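Local coordinates for probable glycosidase crf1 (PDB 6IBU), which cuts chitin and transfers the released chains to 1,6-beta-glucan or to other chitin, cross-linking the polysaccharides of the fungal cell wall and septa, at residues Ala49-Ala54 and Pro60-Asp65; Ala54-Ala59 and Thr205-Gly210; Val75-Ala80 and Ser87-Glu92; Glu102-Asp107 and Ile198-Gly203. All blocks are in the same frame, centred on the assembly; numbering follows the deposited sequence.

The four contacts lie in the GH16 domain, a beta-jelly-roll sandwich of two antiparallel sheets. Contacts 1 and 3, with centres about 10 Å apart, join one sheet to the other across the core. Contact 2 extends contact 1 to the surface: they share A54, and V53 CG1 packs 3.9 Å from Y207 CE1. Contact 4 sets the short helix against the strand that holds E102, the probable proton donor and a chitin-binding residue. Strands 85-93 and 98-105 are neighbours, so contacts 3 and 4 touch, and S88 OG lies 2.6 Å from E102 OE1, a probable hydrogen bond. T61 of contact 1 lies about 4 Å, side chain to side chain, from the chitin-binding R182.

Contact 1 of 4, residues Ala49-Ala54 and Pro60-Asp65; sequences AEFTVA and PTIDTD
The backbones of A49-A54 and P60-D65 come closest at F51 and P60, whose CA atoms are 5.4 Å apart, and from there they diverge without pairing as strands. Each belongs to a different sheet of the GH16 beta-sandwich: strand 48-53 bonds to strand 212-223, while strand 61-64 lies between strands 35-39 and 179-187. The contact therefore bridges the two layers, where a short loop carries the chain from one to the other.

F51 and P60 carry the contact almost equally. With CG anti to its carbonyl carbon (chi1 -58°), the phenyl group of F51 leans along the start of the second strand and meets it with its edge. P60 O lies near the ring plane, 3.5 Å from F51 CD2, and the far end of the ring reaches I62, where F51 CZ is 3.7 Å from I62 CG1. The two side chains cross at about a right angle. L183, M214 and V216 pack around the same phenylalanine, so both sheets contribute to its surroundings.

P60 closes the other end. Its ring sits beside the F51-T52 backbone, and P60 CG is 4.0 Å from F51 CB. T52 OG1 is hydrogen-bonded to T213 OG1, and P60 CG comes to the side of the T52 carbonyl, 3.3 Å from T52 O.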
loop_
_atom_site.group_PDB
_atom_site.type_symbol
_atom_site.label_atom_id
_atom_site.label_comp_id
_atom_site.label_asym_id
_atom_site.label_seq_id
_atom_site.Cartn_x
_atom_site.Cartn_y
_atom_site.Cartn_z
ATOM N N ALA A 49 -9.843 0.648 11.965
ATOM C CA ALA A 49 -9.225 1.953 11.646
ATOM C C ALA A 49 -10.071 2.612 10.561
ATOM O O ALA A 49 -10.499 1.915 9.625
ATOM C CB ALA A 49 -7.786 1.768 11.220
ATOM N N GLU A 50 -10.376 3.891 10.740
ATOM C CA GLU A 50 -11.275 4.669 9.858
ATOM C C GLU A 50 -10.440 5.719 9.155
ATOM O O GLU A 50 -9.710 6.441 9.818
ATOM C CB GLU A 50 -12.381 5.324 10.669
ATOM C CG GLU A 50 -13.154 4.324 11.501
ATOM C CD GLU A 50 -14.316 4.924 12.277
ATOM O OE1 GLU A 50 -14.729 6.069 11.955
ATOM O OE2 GLU A 50 -14.807 4.233 13.197
ATOM N N PHE A 51 -10.511 5.758 7.842
ATOM C CA PHE A 51 -9.780 6.745 7.032
ATOM C C PHE A 51 -10.836 7.601 6.346
ATOM O O PHE A 51 -11.438 7.162 5.342
ATOM C CB PHE A 51 -8.860 6.002 6.069
ATOM C CG PHE A 51 -7.873 5.083 6.731
ATOM C CD1 PHE A 51 -8.244 3.812 7.136
ATOM C CD2 PHE A 51 -6.560 5.492 6.916
ATOM C CE1 PHE A 51 -7.318 2.961 7.708
ATOM C CE2 PHE A 51 -5.628 4.629 7.462
ATOM C CZ PHE A 51 -6.010 3.360 7.856
ATOM N N THR A 52 -11.134 8.757 6.922
ATOM C CA THR A 52 -12.253 9.605 6.453
ATOM C C THR A 52 -11.711 10.745 5.605
ATOM O O THR A 52 -10.834 11.451 6.061
ATOM C CB THR A 52 -13.087 10.136 7.614
ATOM O OG1 THR A 52 -13.626 8.937 8.155
ATOM C CG2 THR A 52 -14.148 11.107 7.156
ATOM N N VAL A 53 -12.237 10.897 4.404
ATOM C CA VAL A 53 -12.077 12.143 3.607
ATOM C C VAL A 53 -13.340 12.994 3.827
ATOM O O VAL A 53 -14.417 12.572 3.356
ATOM C CB VAL A 53 -11.847 11.758 2.142
ATOM C CG1 VAL A 53 -11.818 12.976 1.248
ATOM C CG2 VAL A 53 -10.568 10.946 2.004
ATOM N N ALA A 54 -13.253 14.076 4.605
ATOM C CA ALA A 54 -14.422 14.936 4.923
ATOM C C ALA A 54 -14.274 16.304 4.258
ATOM O O ALA A 54 -15.311 16.875 3.895
ATOM C CB ALA A 54 -14.612 15.085 6.413
ATOM N N PRO A 60 -5.946 10.977 5.504
ATOM C CA PRO A 60 -5.563 10.160 6.649
ATOM C C PRO A 60 -4.766 8.920 6.214
ATOM O O PRO A 60 -5.174 8.243 5.303
ATOM C CB PRO A 60 -6.901 9.747 7.280
ATOM C CG PRO A 60 -7.901 9.922 6.153
ATOM C CD PRO A 60 -7.394 11.110 5.362
ATOM N N THR A 61 -3.637 8.685 6.875
ATOM C CA THR A 61 -2.673 7.620 6.520
ATOM C C THR A 61 -2.074 7.008 7.780
ATOM O O THR A 61 -1.850 7.744 8.734
ATOM C CB THR A 61 -1.534 8.171 5.658
ATOM O OG1 THR A 61 -2.082 9.030 4.665
ATOM C CG2 THR A 61 -0.764 7.077 4.965
ATOM N N ILE A 62 -1.798 5.708 7.750
ATOM C CA ILE A 62 -0.944 5.043 8.764
ATOM C C ILE A 62 0.149 4.280 8.022
ATOM O O ILE A 62 -0.136 3.720 6.957
ATOM C CB ILE A 62 -1.768 4.145 9.707
ATOM C CG1 ILE A 62 -2.483 3.008 8.978
ATOM C CG2 ILE A 62 -2.748 4.980 10.522
ATOM C CD1 ILE A 62 -3.057 1.979 9.935
ATOM N N ASP A 63 1.376 4.348 8.538
ATOM C CA ASP A 63 2.554 3.574 8.078
ATOM C C ASP A 63 3.000 2.650 9.211
ATOM O O ASP A 63 2.975 3.093 10.376
ATOM C CB ASP A 63 3.742 4.484 7.797
ATOM C CG ASP A 63 3.615 5.333 6.560
ATOM O OD1 ASP A 63 2.762 5.004 5.723
ATOM O OD2 ASP A 63 4.397 6.301 6.440
ATOM N N THR A 64 3.438 1.437 8.890
ATOM C CA THR A 64 4.146 0.561 9.850
ATOM C C THR A 64 5.462 1.247 10.215
ATOM O O THR A 64 6.089 1.853 9.346
ATOM C CB THR A 64 4.353 -0.857 9.304
ATOM O OG1 THR A 64 5.025 -0.820 8.046
ATOM C CG2 THR A 64 3.054 -1.612 9.160
ATOM N N ASP A 65 5.832 1.192 11.484
ATOM C CA ASP A 65 7.149 1.668 11.980
ATOM C C ASP A 65 8.246 0.823 11.328
ATOM O O ASP A 65 9.282 1.380 10.982
ATOM C CB ASP A 65 7.259 1.547 13.501
ATOM C CG ASP A 65 6.443 2.550 14.287
ATOM O OD1 ASP A 65 5.989 3.567 13.696
ATOM O OD2 ASP A 65 6.252 2.294 15.488
#

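Contact 2 of 4, residues Ala54-Ala59 and Thr205-Gly210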
loop_
_atom_site.group_PDB
_atom_site.type_symbol
_atom_site.label_atom_id
_atom_site.label_comp_id
_atom_site.label_asym_id
_atom_site.label_seq_id
_atom_site.Cartn_x
_atom_site.Cartn_y
_atom_site.Cartn_z
ATOM N N ALA A 54 -13.253 14.076 4.605
ATOM C CA ALA A 54 -14.422 14.936 4.923
ATOM C C ALA A 54 -14.274 16.304 4.258
ATOM O O ALA A 54 -15.311 16.875 3.895
ATOM C CB ALA A 54 -14.612 15.085 6.413
ATOM N N LYS A 55 -13.053 16.817 4.117
ATOM C CA LYS A 55 -12.821 18.144 3.510
ATOM C C LYS A 55 -11.533 18.098 2.695
ATOM O O LYS A 55 -10.736 17.162 2.870
ATOM C CB LYS A 55 -12.760 19.224 4.590
ATOM C CG LYS A 55 -11.526 19.187 5.485
ATOM C CD LYS A 55 -11.835 19.609 6.926
ATOM C CE LYS A 55 -10.657 19.504 7.877
ATOM N NZ LYS A 55 -10.505 18.136 8.438
ATOM N N GLN A 56 -11.348 19.089 1.833
ATOM C CA GLN A 56 -10.182 19.164 0.935
ATOM C C GLN A 56 -8.929 19.118 1.810
ATOM O O GLN A 56 -8.947 19.709 2.903
ATOM C CB GLN A 56 -10.260 20.409 0.059
ATOM C CG GLN A 56 -9.106 20.520 -0.930
ATOM C CD GLN A 56 -9.228 21.713 -1.850
ATOM O OE1 GLN A 56 -9.864 22.711 -1.534
ATOM N NE2 GLN A 56 -8.591 21.636 -3.003
ATOM N N GLY A 57 -7.895 18.414 1.349
ATOM C CA GLY A 57 -6.628 18.238 2.077
ATOM C C GLY A 57 -6.647 17.048 3.026
ATOM O O GLY A 57 -5.555 16.714 3.496
ATOM N N ASP A 58 -7.806 16.419 3.279
ATOM C CA ASP A 58 -7.932 15.213 4.150
ATOM C C ASP A 58 -7.317 14.003 3.445
ATOM O O ASP A 58 -7.816 13.610 2.379
ATOM C CB ASP A 58 -9.378 14.861 4.511
ATOM C CG ASP A 58 -9.893 15.593 5.735
ATOM O OD1 ASP A 58 -9.168 16.501 6.215
ATOM O OD2 ASP A 58 -11.021 15.254 6.198
ATOM N N ALA A 59 -6.249 13.458 4.018
ATOM C CA ALA A 59 -5.503 12.303 3.488
ATOM C C ALA A 59 -5.023 11.478 4.675
ATOM O O ALA A 59 -3.828 11.276 4.884
ATOM C CB ALA A 59 -4.371 12.794 2.629
ATOM N N THR A 205 -13.958 15.295 -6.688
ATOM C CA THR A 205 -14.500 14.907 -5.368
ATOM C C THR A 205 -15.376 16.045 -4.869
ATOM O O THR A 205 -14.934 17.181 -4.973
ATOM C CB THR A 205 -13.393 14.563 -4.371
ATOM O OG1 THR A 205 -12.769 13.394 -4.885
ATOM C CG2 THR A 205 -13.927 14.322 -2.977
ATOM N N ASP A 206 -16.566 15.710 -4.381
ATOM C CA ASP A 206 -17.523 16.649 -3.755
ATOM C C ASP A 206 -17.484 16.400 -2.243
ATOM O O ASP A 206 -18.224 15.522 -1.783
ATOM C CB ASP A 206 -18.928 16.453 -4.332
ATOM C CG ASP A 206 -19.949 17.438 -3.781
ATOM O OD1 ASP A 206 -19.577 18.627 -3.646
ATOM O OD2 ASP A 206 -21.104 17.018 -3.511
ATOM N N TYR A 207 -16.641 17.135 -1.515
ATOM C CA TYR A 207 -16.395 16.919 -0.066
ATOM C C TYR A 207 -17.672 17.091 0.744
ATOM O O TYR A 207 -17.875 16.341 1.703
ATOM C CB TYR A 207 -15.335 17.880 0.446
ATOM C CG TYR A 207 -14.019 17.684 -0.243
ATOM C CD1 TYR A 207 -13.178 16.649 0.112
ATOM C CD2 TYR A 207 -13.630 18.534 -1.255
ATOM C CE1 TYR A 207 -11.958 16.474 -0.521
ATOM C CE2 TYR A 207 -12.418 18.376 -1.899
ATOM C CZ TYR A 207 -11.593 17.331 -1.539
ATOM O OH TYR A 207 -10.411 17.199 -2.189
ATOM N N SER A 208 -18.519 18.038 0.355
ATOM C CA SER A 208 -19.760 18.366 1.095
ATOM C C SER A 208 -20.729 17.171 1.052
ATOM O O SER A 208 -21.472 16.991 2.034
ATOM C CB SER A 208 -20.343 19.654 0.567
ATOM O OG SER A 208 -19.907 19.927 -0.770
ATOM N N ALA A 209 -20.681 16.340 -0.004
ATOM C CA ALA A 209 -21.554 15.151 -0.163
ATOM C C ALA A 209 -20.977 13.977 0.632
ATOM O O ALA A 209 -21.592 12.886 0.622
ATOM C CB ALA A 209 -21.702 14.809 -1.623
ATOM N N GLY A 210 -19.860 14.208 1.330
ATOM C CA GLY A 210 -19.182 13.224 2.186
ATOM C C GLY A 210 -19.895 13.007 3.528
ATOM O O GLY A 210 -21.111 13.170 3.638
HETATM O O HOH W 1 -8.195 16.736 -0.841
#
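Y207 supplies the largest buried surface here, laying one ring face along the backbone of K55 and Q56. Q56 N sits over the middle of the ring, 3.4 Å above its plane, and the peptide continues across it, with K55 C 3.4 Å from Y207 CD1 and Q56 CA 3.4 Å from Y207 CZ. The side chain of Q56 adds a CH-pi contact over the same face, its CB standing 4.0 Å from the ring centroid and 29° off the normal. Because Q56 CG is anti to the backbone N (chi1 -178°) and the chain beyond is extended, the amide is carried past the phenol to D190, which accepts a hydrogen bond from Q56 NE2. T205 CG2 lies against the opposite face.

Both partners are surface loops of the GH16 sandwich: A54-A59 connects strands 48-53 and 61-64, and T205-G210 leads from the short helix into strand 212-223. The first is shaped by a type II beta turn from K55 to D58. D58 braces that turn from within, accepting A54 N at OD2 while OD1 uses its syn lone pair in a salt bridge with K55 NZ.

A54 lies beside the root of the tyrosine, its O 3.6 Å from Y207 CB. At the other end a water bridges the loops, accepting from G57 N at 2.8 Å and lying 2.6 Å from Y207 OH.

Contact 3 of 4, residues Val75-Ala80 and Ser87-Glu92; sequences VVMKAA and SSIVLE
I89 projects its CD1 methyl against the end of M77, the two side chains meeting tip to tip. M77 CE and I89 CD1 are only 3.4 Å apart, tighter than usual for two carbons, and I89 CD1 also lies 3.9 Å from M77 SD. The methionine is extended as far as its sulfur, then bends at chi3 (75°), which turns the terminal methyl onto the isoleucine. CG2 of I89 also packs on V75: anti to the backbone N of I89, this methyl is placed 3.8 Å from V75 CG2, the two side chains lying alongside each other, pointed opposite ways.

These residues fill the interior of the beta-sandwich. Strand 75-78 belongs to one sheet and strand 87-92 to the other, their axes 9.2 Å apart at closest approach and running almost antiparallel, at 170°, so the layers meet here through side chains. L183 and Y142 pack around the same cluster.

At its far end the contact becomes polar. There A79 and A80 leave the strand and draw near S87, whose buried hydroxyl accepts a hydrogen bond from A80 N (2.9 Å, 155° at the hydrogen). S87 OG also lies 2.6 Å from a water placed to donate to A80 O. The methyl of A79 rests against this serine, its CB 3.9 Å from S87 CB.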
loop_
_atom_site.group_PDB
_atom_site.type_symbol
_atom_site.label_atom_id
_atom_site.label_comp_id
_atom_site.label_asym_id
_atom_site.label_seq_id
_atom_site.Cartn_x
_atom_site.Cartn_y
_atom_site.Cartn_z
ATOM N N VAL A 75 -4.609 -7.415 4.043
ATOM C CA VAL A 75 -5.378 -6.303 4.649
ATOM C C VAL A 75 -6.859 -6.593 4.456
ATOM O O VAL A 75 -7.263 -6.881 3.342
ATOM C CB VAL A 75 -4.975 -4.950 4.055
ATOM C CG1 VAL A 75 -5.731 -3.822 4.731
ATOM C CG2 VAL A 75 -3.475 -4.731 4.151
ATOM N N VAL A 76 -7.641 -6.564 5.525
ATOM C CA VAL A 76 -9.129 -6.659 5.412
ATOM C C VAL A 76 -9.663 -5.202 5.379
ATOM O O VAL A 76 -9.372 -4.529 6.363
ATOM C CB VAL A 76 -9.676 -7.534 6.558
ATOM C CG1 VAL A 76 -11.193 -7.573 6.591
ATOM C CG2 VAL A 76 -9.112 -8.945 6.478
ATOM N N MET A 77 -10.278 -4.691 4.259
ATOM C CA MET A 77 -10.645 -3.281 3.921
ATOM C C MET A 77 -12.003 -3.299 3.220
ATOM O O MET A 77 -12.470 -4.326 2.611
ATOM C CB MET A 77 -9.617 -2.563 3.021
ATOM C CG MET A 77 -10.129 -1.268 2.426
ATOM S SD MET A 77 -8.881 -0.502 1.516
ATOM C CE MET A 77 -8.833 -1.524 0.048
ATOM N N LYS A 78 -12.705 -2.302 3.654
ATOM C CA LYS A 78 -13.903 -1.833 2.978
ATOM C C LYS A 78 -13.561 -0.449 2.475
ATOM O O LYS A 78 -13.181 0.379 3.263
ATOM C CB LYS A 78 -15.098 -1.862 3.927
ATOM C CG LYS A 78 -16.376 -1.511 3.186
ATOM C CD LYS A 78 -17.620 -1.751 3.974
ATOM C CE LYS A 78 -17.757 -0.666 5.027
ATOM N NZ LYS A 78 -19.155 -0.199 5.195
ATOM N N ALA A 79 -13.646 -0.234 1.186
ATOM C CA ALA A 79 -13.159 1.008 0.555
ATOM C C ALA A 79 -14.151 2.144 0.813
ATOM O O ALA A 79 -15.337 1.896 1.002
ATOM C CB ALA A 79 -12.944 0.790 -0.913
ATOM N N ALA A 80 -13.649 3.365 0.832
ATOM C CA ALA A 80 -14.473 4.578 0.919
ATOM C C ALA A 80 -15.266 4.669 -0.373
ATOM O O ALA A 80 -14.761 4.352 -1.446
ATOM C CB ALA A 80 -13.597 5.786 1.145
ATOM N N SER A 87 -9.058 4.767 -2.003
ATOM C CA SER A 87 -8.659 3.917 -0.858
ATOM C C SER A 87 -7.408 3.125 -1.258
ATOM O O SER A 87 -7.510 2.337 -2.197
ATOM C CB SER A 87 -9.781 2.994 -0.502
ATOM O OG SER A 87 -10.952 3.696 -0.123
ATOM N N SER A 88 -6.271 3.350 -0.602
ATOM C CA SER A 88 -4.927 2.846 -1.007
ATOM C C SER A 88 -4.348 1.857 0.013
ATOM O O SER A 88 -4.239 2.214 1.208
ATOM C CB SER A 88 -3.971 3.993 -1.158
ATOM O OG SER A 88 -4.441 4.911 -2.135
ATOM N N ILE A 89 -3.902 0.689 -0.442
ATOM C CA ILE A 89 -3.000 -0.223 0.324
ATOM C C ILE A 89 -1.642 -0.230 -0.380
ATOM O O ILE A 89 -1.590 -0.639 -1.521
ATOM C CB ILE A 89 -3.608 -1.631 0.426
ATOM C CG1 ILE A 89 -4.986 -1.616 1.087
ATOM C CG2 ILE A 89 -2.662 -2.583 1.130
ATOM C CD1 ILE A 89 -5.810 -2.824 0.755
ATOM N N VAL A 90 -0.588 0.268 0.252
ATOM C CA VAL A 90 0.726 0.430 -0.426
ATOM C C VAL A 90 1.825 -0.313 0.332
ATOM O O VAL A 90 2.047 0.019 1.486
ATOM C CB VAL A 90 1.094 1.910 -0.550
ATOM C CG1 VAL A 90 2.491 2.069 -1.144
ATOM C CG2 VAL A 90 0.061 2.655 -1.364
ATOM N N LEU A 91 2.582 -1.156 -0.352
ATOM C CA LEU A 91 3.916 -1.576 0.125
ATOM C C LEU A 91 4.922 -0.682 -0.573
ATOM O O LEU A 91 4.831 -0.554 -1.798
ATOM C CB LEU A 91 4.146 -3.044 -0.200
ATOM C CG LEU A 91 3.215 -3.995 0.522
ATOM C CD1 LEU A 91 3.519 -5.434 0.137
ATOM C CD2 LEU A 91 3.324 -3.791 2.019
ATOM N N GLU A 92 5.803 -0.036 0.186
ATOM C CA GLU A 92 6.744 0.938 -0.403
ATOM C C GLU A 92 8.098 0.825 0.283
ATOM O O GLU A 92 8.140 0.808 1.527
ATOM C CB GLU A 92 6.201 2.361 -0.299
ATOM C CG GLU A 92 7.094 3.381 -0.975
ATOM C CD GLU A 92 6.487 4.771 -1.078
ATOM O OE1 GLU A 92 6.191 5.354 -0.005
ATOM O OE2 GLU A 92 6.267 5.250 -2.230
HETATM O O HOH W 2 -12.216 4.403 -2.304
#

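Contact 4 of 4, residues Glu102-Asp107 and Ile198-Gly203; sequences EVLGGD and IEWAGG
W200 has CG anti to its backbone N (chi1 164°), a torsion that swings the six-membered ring of its indole against L104, whose methyl CD2 lies over one face. This CH-pi contact is steep, with L104 CD2 4.0 Å from the ring centroid and 14° off the normal. The other methyl faces the helix end, L104 CD1 lying close to W200 O, while L104 CB sits 3.7 Å from A201 O.

E102 approaches the same indole from its edge. E102 CB is 3.9 Å from W200 CZ2, and the CG that follows lies near the ring plane. A bend at chi2 (-68°) then keeps the carboxylate near the indole edge, with OE1 4.1 Å from W200 CH2, and there S88 hydrogen-bonds OE1.

The contact sets the short helix 195-201 against strand 98-105 in the GH16 sandwich. The helix closes in a Schellman motif at G202, which has positive phi, and the strand runs into a type I beta turn from L104 to D107. In that turn G106 N donates to a water at 3.1 Å.

E102 binds chitin and is the probable proton donor. The edge of W200 rests against its CB and CG, and S88 steadies one carboxylate oxygen, an arrangement consistent with a fixed orientation of the acid beside the substrate.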
loop_
_atom_site.group_PDB
_atom_site.type_symbol
_atom_site.label_atom_id
_atom_site.label_comp_id
_atom_site.label_asym_id
_atom_site.label_seq_id
_atom_site.Cartn_x
_atom_site.Cartn_y
_atom_site.Cartn_z
ATOM N N GLU A 102 -5.430 0.046 -5.301
ATOM C CA GLU A 102 -6.184 1.326 -5.270
ATOM C C GLU A 102 -7.656 1.015 -5.517
ATOM O O GLU A 102 -7.952 0.424 -6.535
ATOM C CB GLU A 102 -5.680 2.305 -6.326
ATOM C CG GLU A 102 -4.182 2.555 -6.283
ATOM C CD GLU A 102 -3.715 3.299 -5.042
ATOM O OE1 GLU A 102 -4.413 4.217 -4.592
ATOM O OE2 GLU A 102 -2.666 2.936 -4.505
ATOM N N VAL A 103 -8.552 1.398 -4.619
ATOM C CA VAL A 103 -10.006 1.403 -4.925
ATOM C C VAL A 103 -10.439 2.851 -5.198
ATOM O O VAL A 103 -9.951 3.767 -4.541
ATOM C CB VAL A 103 -10.829 0.742 -3.803
ATOM C CG1 VAL A 103 -12.309 0.787 -4.112
ATOM C CG2 VAL A 103 -10.398 -0.693 -3.567
ATOM N N LEU A 104 -11.325 3.040 -6.169
ATOM C CA LEU A 104 -11.916 4.364 -6.484
ATOM C C LEU A 104 -13.357 4.321 -6.000
ATOM O O LEU A 104 -14.022 3.307 -6.270
ATOM C CB LEU A 104 -11.812 4.607 -7.985
ATOM C CG LEU A 104 -10.388 4.504 -8.533
ATOM C CD1 LEU A 104 -10.412 4.664 -10.033
ATOM C CD2 LEU A 104 -9.448 5.534 -7.898
ATOM N N GLY A 105 -13.796 5.350 -5.273
ATOM C CA GLY A 105 -15.140 5.380 -4.662
ATOM C C GLY A 105 -16.264 5.148 -5.652
ATOM O O GLY A 105 -17.187 4.440 -5.316
ATOM N N GLY A 106 -16.199 5.697 -6.857
ATOM C CA GLY A 106 -17.328 5.612 -7.805
ATOM C C GLY A 106 -17.246 4.390 -8.691
ATOM O O GLY A 106 -18.204 4.144 -9.460
ATOM N N ASP A 107 -16.144 3.637 -8.636
ATOM C CA ASP A 107 -15.977 2.402 -9.445
ATOM C C ASP A 107 -16.285 1.218 -8.524
ATOM O O ASP A 107 -15.394 0.819 -7.767
ATOM C CB ASP A 107 -14.592 2.362 -10.092
ATOM C CG ASP A 107 -14.304 1.102 -10.890
ATOM O OD1 ASP A 107 -15.135 0.165 -10.845
ATOM O OD2 ASP A 107 -13.272 1.075 -11.580
ATOM N N ILE A 198 -7.365 13.254 -11.600
ATOM C CA ILE A 198 -8.830 13.377 -11.396
ATOM C C ILE A 198 -9.541 12.368 -12.302
ATOM O O ILE A 198 -10.413 11.667 -11.776
ATOM C CB ILE A 198 -9.283 14.831 -11.606
ATOM C CG1 ILE A 198 -8.670 15.738 -10.534
ATOM C CG2 ILE A 198 -10.788 14.914 -11.610
ATOM C CD1 ILE A 198 -8.537 17.190 -10.924
ATOM N N GLU A 199 -9.156 12.277 -13.578
ATOM C CA GLU A 199 -9.735 11.316 -14.572
ATOM C C GLU A 199 -9.509 9.890 -14.057
ATOM O O GLU A 199 -10.425 9.050 -14.137
ATOM C CB GLU A 199 -9.176 11.538 -15.988
ATOM C CG GLU A 199 -8.786 10.273 -16.794
ATOM C CD GLU A 199 -9.819 9.190 -17.125
ATOM O OE1 GLU A 199 -10.975 9.549 -17.472
ATOM O OE2 GLU A 199 -9.456 7.965 -17.069
ATOM N N TRP A 200 -8.312 9.612 -13.575
ATOM C CA TRP A 200 -7.959 8.265 -13.082
ATOM C C TRP A 200 -8.831 7.921 -11.862
ATOM O O TRP A 200 -9.344 6.804 -11.811
ATOM C CB TRP A 200 -6.467 8.216 -12.777
ATOM C CG TRP A 200 -6.155 7.040 -11.927
ATOM C CD1 TRP A 200 -6.031 5.757 -12.347
ATOM C CD2 TRP A 200 -6.009 7.031 -10.503
ATOM N NE1 TRP A 200 -5.766 4.947 -11.279
ATOM C CE2 TRP A 200 -5.745 5.697 -10.136
ATOM C CE3 TRP A 200 -6.059 8.007 -9.505
ATOM C CZ2 TRP A 200 -5.530 5.319 -8.814
ATOM C CZ3 TRP A 200 -5.827 7.631 -8.201
ATOM C CH2 TRP A 200 -5.576 6.306 -7.862
ATOM N N ALA A 201 -9.029 8.891 -10.964
ATOM C CA ALA A 201 -9.799 8.751 -9.706
ATOM C C ALA A 201 -11.289 8.574 -10.022
ATOM O O ALA A 201 -12.021 8.105 -9.160
ATOM C CB ALA A 201 -9.528 9.920 -8.788
ATOM N N GLY A 202 -11.718 8.911 -11.235
ATOM C CA GLY A 202 -13.124 8.751 -11.653
ATOM C C GLY A 202 -13.932 10.035 -11.525
ATOM O O GLY A 202 -15.158 9.973 -11.673
ATOM N N GLY A 203 -13.282 11.164 -11.300
ATOM C CA GLY A 203 -13.942 12.475 -11.368
ATOM C C GLY A 203 -13.610 13.338 -10.174
ATOM O O GLY A 203 -12.922 12.865 -9.280
HETATM O O HOH W 3 -14.275 7.516 -8.453
#